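Local coordinates for CrtC domain-containing protein (Fusarium vanettenii 77-13-4, PDB 7A0Q) that probably hydrates the prenyl side chain of the isoflavonoid phytoalexin kievitone, at residues 58-63 and 221-226; 158-163 and 234-239. All blocks are in the same frame, centred on the assembly; numbering follows the deposited sequence.

Interaction 1. Residues 58-63 and 221-226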
# COMPACT_ATOMS: atom_id res chain seq x y z
N SER A 58 4.58 -8.94 6.06
CA SER A 58 3.84 -7.70 6.15
C SER A 58 2.48 -7.85 5.49
O SER A 58 2.36 -8.48 4.44
CB SER A 58 4.66 -6.57 5.49
OG SER A 58 3.89 -5.39 5.29
N TRP A 59 1.45 -7.29 6.13
CA TRP A 59 0.07 -7.29 5.64
C TRP A 59 -0.41 -5.84 5.67
O TRP A 59 -0.24 -5.17 6.70
CB TRP A 59 -0.83 -8.18 6.51
CG TRP A 59 -0.47 -9.66 6.55
CD1 TRP A 59 -1.06 -10.66 5.83
CD2 TRP A 59 0.52 -10.30 7.38
NE1 TRP A 59 -0.49 -11.87 6.15
CE2 TRP A 59 0.49 -11.67 7.09
CE3 TRP A 59 1.45 -9.83 8.32
CZ2 TRP A 59 1.34 -12.60 7.71
CZ3 TRP A 59 2.29 -10.75 8.94
CH2 TRP A 59 2.23 -12.12 8.64
N TRP A 60 -0.98 -5.35 4.57
CA TRP A 60 -1.13 -3.91 4.39
C TRP A 60 -2.36 -3.60 3.55
O TRP A 60 -2.64 -4.30 2.57
CB TRP A 60 0.14 -3.37 3.72
CG TRP A 60 0.32 -1.91 3.54
CD1 TRP A 60 1.14 -1.10 4.27
CD2 TRP A 60 -0.22 -1.09 2.49
NE1 TRP A 60 1.12 0.18 3.77
CE2 TRP A 60 0.29 0.21 2.67
CE3 TRP A 60 -1.09 -1.34 1.42
CZ2 TRP A 60 -0.05 1.28 1.84
CZ3 TRP A 60 -1.43 -0.27 0.58
CH2 TRP A 60 -0.90 1.01 0.80
N SER A 61 -3.11 -2.57 3.93
CA SER A 61 -4.26 -2.16 3.13
C SER A 61 -4.40 -0.65 3.12
O SER A 61 -4.16 0.02 4.13
CB SER A 61 -5.58 -2.80 3.64
OG SER A 61 -5.94 -2.40 4.96
N SER A 62 -4.75 -0.12 1.95
CA SER A 62 -5.16 1.28 1.81
C SER A 62 -6.54 1.32 1.17
O SER A 62 -6.72 0.89 0.02
CB SER A 62 -4.12 2.06 1.01
OG SER A 62 -4.04 1.63 -0.34
N SER A 63 -7.52 1.80 1.92
CA SER A 63 -8.90 1.85 1.45
C SER A 63 -9.24 3.27 1.01
O SER A 63 -9.06 4.21 1.78
CB SER A 63 -9.87 1.39 2.54
OG SER A 63 -9.64 0.04 2.90
N TRP A 221 7.94 3.88 -2.47
CA TRP A 221 7.02 3.02 -3.21
C TRP A 221 5.81 3.83 -3.64
O TRP A 221 5.23 4.56 -2.83
CB TRP A 221 6.58 1.82 -2.36
CG TRP A 221 5.59 0.88 -3.01
CD1 TRP A 221 5.83 0.04 -4.06
CD2 TRP A 221 4.22 0.66 -2.62
NE1 TRP A 221 4.69 -0.69 -4.36
CE2 TRP A 221 3.69 -0.33 -3.49
CE3 TRP A 221 3.40 1.19 -1.62
CZ2 TRP A 221 2.38 -0.79 -3.39
CZ3 TRP A 221 2.08 0.73 -1.51
CH2 TRP A 221 1.58 -0.24 -2.41
N PHE A 222 5.42 3.68 -4.90
CA PHE A 222 4.22 4.30 -5.43
C PHE A 222 3.18 3.24 -5.79
O PHE A 222 3.49 2.22 -6.41
CB PHE A 222 4.51 5.12 -6.68
CG PHE A 222 5.30 6.36 -6.43
CD1 PHE A 222 4.66 7.53 -6.04
CD2 PHE A 222 6.68 6.37 -6.59
CE1 PHE A 222 5.39 8.70 -5.81
CE2 PHE A 222 7.41 7.53 -6.37
CZ PHE A 222 6.77 8.69 -5.98
N GLN A 223 1.93 3.54 -5.43
CA GLN A 223 0.76 2.74 -5.78
C GLN A 223 -0.16 3.66 -6.57
O GLN A 223 -0.71 4.60 -6.00
CB GLN A 223 0.08 2.23 -4.51
CG GLN A 223 -1.21 1.48 -4.77
CD GLN A 223 -2.22 1.63 -3.65
OE1 GLN A 223 -3.39 1.93 -3.90
NE2 GLN A 223 -1.79 1.38 -2.41
N LEU A 224 -0.32 3.41 -7.87
CA LEU A 224 -1.01 4.38 -8.73
C LEU A 224 -2.24 3.78 -9.41
O LEU A 224 -2.20 2.64 -9.91
CB LEU A 224 -0.07 4.94 -9.80
CG LEU A 224 1.26 5.51 -9.27
CD1 LEU A 224 2.12 6.00 -10.44
CD2 LEU A 224 1.04 6.62 -8.22
N HIS A 225 -3.30 4.58 -9.48
CA HIS A 225 -4.53 4.26 -10.19
C HIS A 225 -4.79 5.32 -11.26
O HIS A 225 -4.59 6.51 -11.01
CB HIS A 225 -5.74 4.22 -9.24
CG HIS A 225 -5.55 3.28 -8.09
ND1 HIS A 225 -6.10 2.02 -8.06
CD2 HIS A 225 -4.83 3.41 -6.95
CE1 HIS A 225 -5.74 1.41 -6.94
NE2 HIS A 225 -4.96 2.23 -6.25
N ILE A 226 -5.20 4.87 -12.44
CA ILE A 226 -5.57 5.77 -13.54
C ILE A 226 -7.02 5.47 -13.91
O ILE A 226 -7.28 4.55 -14.71
CB ILE A 226 -4.62 5.62 -14.74
CG1 ILE A 226 -3.18 5.90 -14.30
CG2 ILE A 226 -5.04 6.58 -15.87
CD1 ILE A 226 -2.13 5.58 -15.36
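Trp60 and Trp221 meet in a T-shaped stack at the interface between the two lipocalin-like halves of the CrtC fold, strand 58-66 belonging to the first and strand 218-225 to the closed eight-stranded barrel of the second. CZ3 of Trp221 reaches one face of the Trp60 six-membered ring, 3.8 Å from Trp60 CH2, with the two planes at 89°. Both indoles extend from their strands with CG anti to the backbone N (chi1 -174° for Trp60, and much the same for Trp221), and they approach from opposite directions. They span a gap in which the strand axes stay 11.3 Å apart, too far for backbone pairing. Gln223 comes to the edge of Trp60, its NE2 3.4 Å from Trp60 CH2 and its amide nearly perpendicular to the ring. The same NE2 donates to Ser62 OG (3.1 Å) in an almost straight bond, 168° at the hydrogen, lying in the amide plane. The other end of that amide is held as well: OE1 takes a hydrogen bond from His225 NE2 on a lone pair and is hydrogen-bonded to Tyr64 OH, so the rotation of the buried group is fixed from both ends. Farther out, Lys232 bonds His225 ND1, and Leu338 and Glu340 of the barrel touch Trp60. An imidazole, probably from the crystallisation liquor, lies beside Trp221, whose indole NE1 is hydrogen-bonded to Ser234 OG.

Interaction 2. Residues 158-163 and 234-239. With NAG (2-acetamido-2-deoxy-beta-D-glucopyranose), chain C.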
# COMPACT_ATOMS: atom_id res chain seq x y z
N VAL A 158 -1.64 -7.68 -8.96
CA VAL A 158 -0.37 -7.13 -9.43
C VAL A 158 0.71 -8.05 -8.88
O VAL A 158 0.93 -8.10 -7.67
CB VAL A 158 -0.16 -5.70 -8.93
CG1 VAL A 158 1.21 -5.16 -9.36
CG2 VAL A 158 -1.30 -4.78 -9.38
N ALA A 159 1.36 -8.80 -9.77
CA ALA A 159 2.42 -9.74 -9.38
C ALA A 159 3.75 -9.02 -9.57
O ALA A 159 4.30 -8.99 -10.68
CB ALA A 159 2.33 -11.02 -10.22
N ASN A 160 4.25 -8.43 -8.49
CA ASN A 160 5.43 -7.57 -8.59
C ASN A 160 6.59 -8.31 -9.22
O ASN A 160 6.84 -9.48 -8.91
CB ASN A 160 5.80 -7.04 -7.21
CG ASN A 160 4.85 -5.95 -6.76
OD1 ASN A 160 5.05 -4.78 -7.06
ND2 ASN A 160 3.79 -6.34 -6.06
N GLY A 161 7.30 -7.63 -10.11
CA GLY A 161 8.41 -8.25 -10.82
C GLY A 161 8.00 -9.09 -11.99
O GLY A 161 8.88 -9.62 -12.69
N GLY A 162 6.70 -9.25 -12.22
CA GLY A 162 6.17 -10.02 -13.33
C GLY A 162 5.58 -11.33 -12.87
O GLY A 162 4.52 -11.74 -13.35
N ALA A 163 6.26 -12.01 -11.95
CA ALA A 163 5.82 -13.31 -11.44
C ALA A 163 5.68 -13.32 -9.93
O ALA A 163 5.42 -14.39 -9.35
CB ALA A 163 6.79 -14.41 -11.88
N SER A 234 2.61 -0.47 -9.43
CA SER A 234 3.31 -0.69 -8.17
C SER A 234 4.79 -0.47 -8.45
O SER A 234 5.42 -1.27 -9.15
CB SER A 234 3.04 -2.10 -7.65
OG SER A 234 3.80 -2.42 -6.50
N ALA A 235 5.35 0.64 -7.96
CA ALA A 235 6.68 1.09 -8.39
C ALA A 235 7.60 1.23 -7.20
O ALA A 235 7.25 1.86 -6.20
CB ALA A 235 6.58 2.43 -9.13
N TRP A 236 8.82 0.71 -7.34
CA TRP A 236 9.81 0.72 -6.26
C TRP A 236 11.07 1.48 -6.69
O TRP A 236 11.58 1.27 -7.79
CB TRP A 236 10.24 -0.70 -5.88
CG TRP A 236 9.22 -1.51 -5.12
CD1 TRP A 236 8.29 -2.35 -5.64
CD2 TRP A 236 9.10 -1.59 -3.70
NE1 TRP A 236 7.56 -2.94 -4.62
CE2 TRP A 236 8.04 -2.48 -3.41
CE3 TRP A 236 9.77 -0.97 -2.63
CZ2 TRP A 236 7.65 -2.79 -2.11
CZ3 TRP A 236 9.39 -1.28 -1.34
CH2 TRP A 236 8.34 -2.18 -1.09
N ILE A 237 11.60 2.29 -5.77
CA ILE A 237 12.88 2.98 -5.98
C ILE A 237 13.71 2.82 -4.71
O ILE A 237 13.25 3.19 -3.62
CB ILE A 237 12.69 4.47 -6.32
CG1 ILE A 237 11.70 4.65 -7.47
CG2 ILE A 237 14.04 5.10 -6.67
CD1 ILE A 237 10.28 4.91 -7.00
N PHE A 238 14.92 2.29 -4.85
CA PHE A 238 15.84 2.17 -3.71
C PHE A 238 17.20 1.74 -4.24
O PHE A 238 17.31 1.22 -5.35
CB PHE A 238 15.35 1.19 -2.63
CG PHE A 238 15.05 -0.19 -3.15
CD1 PHE A 238 16.05 -1.14 -3.28
CD2 PHE A 238 13.74 -0.56 -3.50
CE1 PHE A 238 15.79 -2.42 -3.75
CE2 PHE A 238 13.47 -1.84 -3.98
CZ PHE A 238 14.49 -2.77 -4.10
N SER A 239 18.23 1.94 -3.42
CA SER A 239 19.57 1.52 -3.79
C SER A 239 19.85 0.09 -3.34
O SER A 239 19.39 -0.33 -2.27
CB SER A 239 20.61 2.45 -3.17
OG SER A 239 20.42 3.78 -3.61
C1 NAG C . 16.93 7.30 0.40
C2 NAG C . 16.25 8.06 -0.72
C3 NAG C . 17.22 9.06 -1.34
C4 NAG C . 17.90 9.94 -0.29
C5 NAG C . 18.45 9.11 0.86
C6 NAG C . 18.87 9.96 2.03
C7 NAG C . 14.46 7.05 -2.07
C8 NAG C . 14.16 6.12 -3.20
N2 NAG C . 15.75 7.17 -1.75
O3 NAG C . 16.50 9.88 -2.27
O4 NAG C . 19.01 10.59 -0.90
O5 NAG C . 17.44 8.22 1.36
O6 NAG C . 17.78 10.74 2.50
O7 NAG C . 13.58 7.64 -1.46
O HOH W 1 2.01 -4.30 -5.34
O HOH W 2 6.96 -3.47 -8.79
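Ser234, the first residue of the 234-239 segment, meets Asn160 through its hydroxyl: OG donates to Asn160 OD1 at 2.7 Å, in the carbonyl plane and on a lone pair, with a C=O...donor angle of 135°. With OG anti to the backbone N (chi1 174°), the hydroxyl projects from the barrel strand to the amide. Two waters bridge the same pair of residues. One accepts from Asn160 ND2 (2.8 Å) and donates to Ser234 OG; the second donates both to Asn160 OD1 and to the carbonyl oxygen of Ser234, the latter at 2.7 Å. Ser234 CB packs on Val158 CG1 at 4.0 Å. Ala235 turns to the other side of its strand, towards Ala250 and Leu264 of the barrel. At Trp236 the indole presents its edge to the amide, but NE1 lies 4.0 Å from Asn160 OD1 and bonds Glu175 OE1 instead; the ring meets those of Trp221, Trp219, Phe166 and, edge-to-face, Phe168. Ile237 CG2 lies 3.6 Å from C8 of the N-acetylglucosamine, and Phe238 meets Phe168 edge-to-face. On the other segment, Asn160 is the second residue of a type II turn from Ala159 to Gly162, whose Gly161 N reaches Thr251, while Asn160 ND2 also bonds the backbone oxygen of Glu175. A turn of the N-terminal lipocalin domain thus joins a barrel strand through a buried polar network: Ser234 OG donates to OD1 and accepts from a water and the Trp221 indole N-H, while ND2 has partners in protein and solvent, which leaves the amide little freedom to flip.

How the interactions relate
From the N terminus the chain first lays down 58-63, then 158-163, and only afterwards enters the barrel with 221-226 and 234-239. Interaction 1 closes a loop of 157 intervening residues and interaction 2 one of 70; their segments alternate, so the two loops cross instead of nesting. Each contact joins the N-terminal portion to the C-terminal barrel, and the barrel sides, strands 218-225 and 232-240, are consecutive antiparallel neighbours. The contacts, centred 12 Å apart, meet directly there: Phe222 N is hydrogen-bonded to Ala235 O at 2.9 Å, a backbone bond between the two barrel strands.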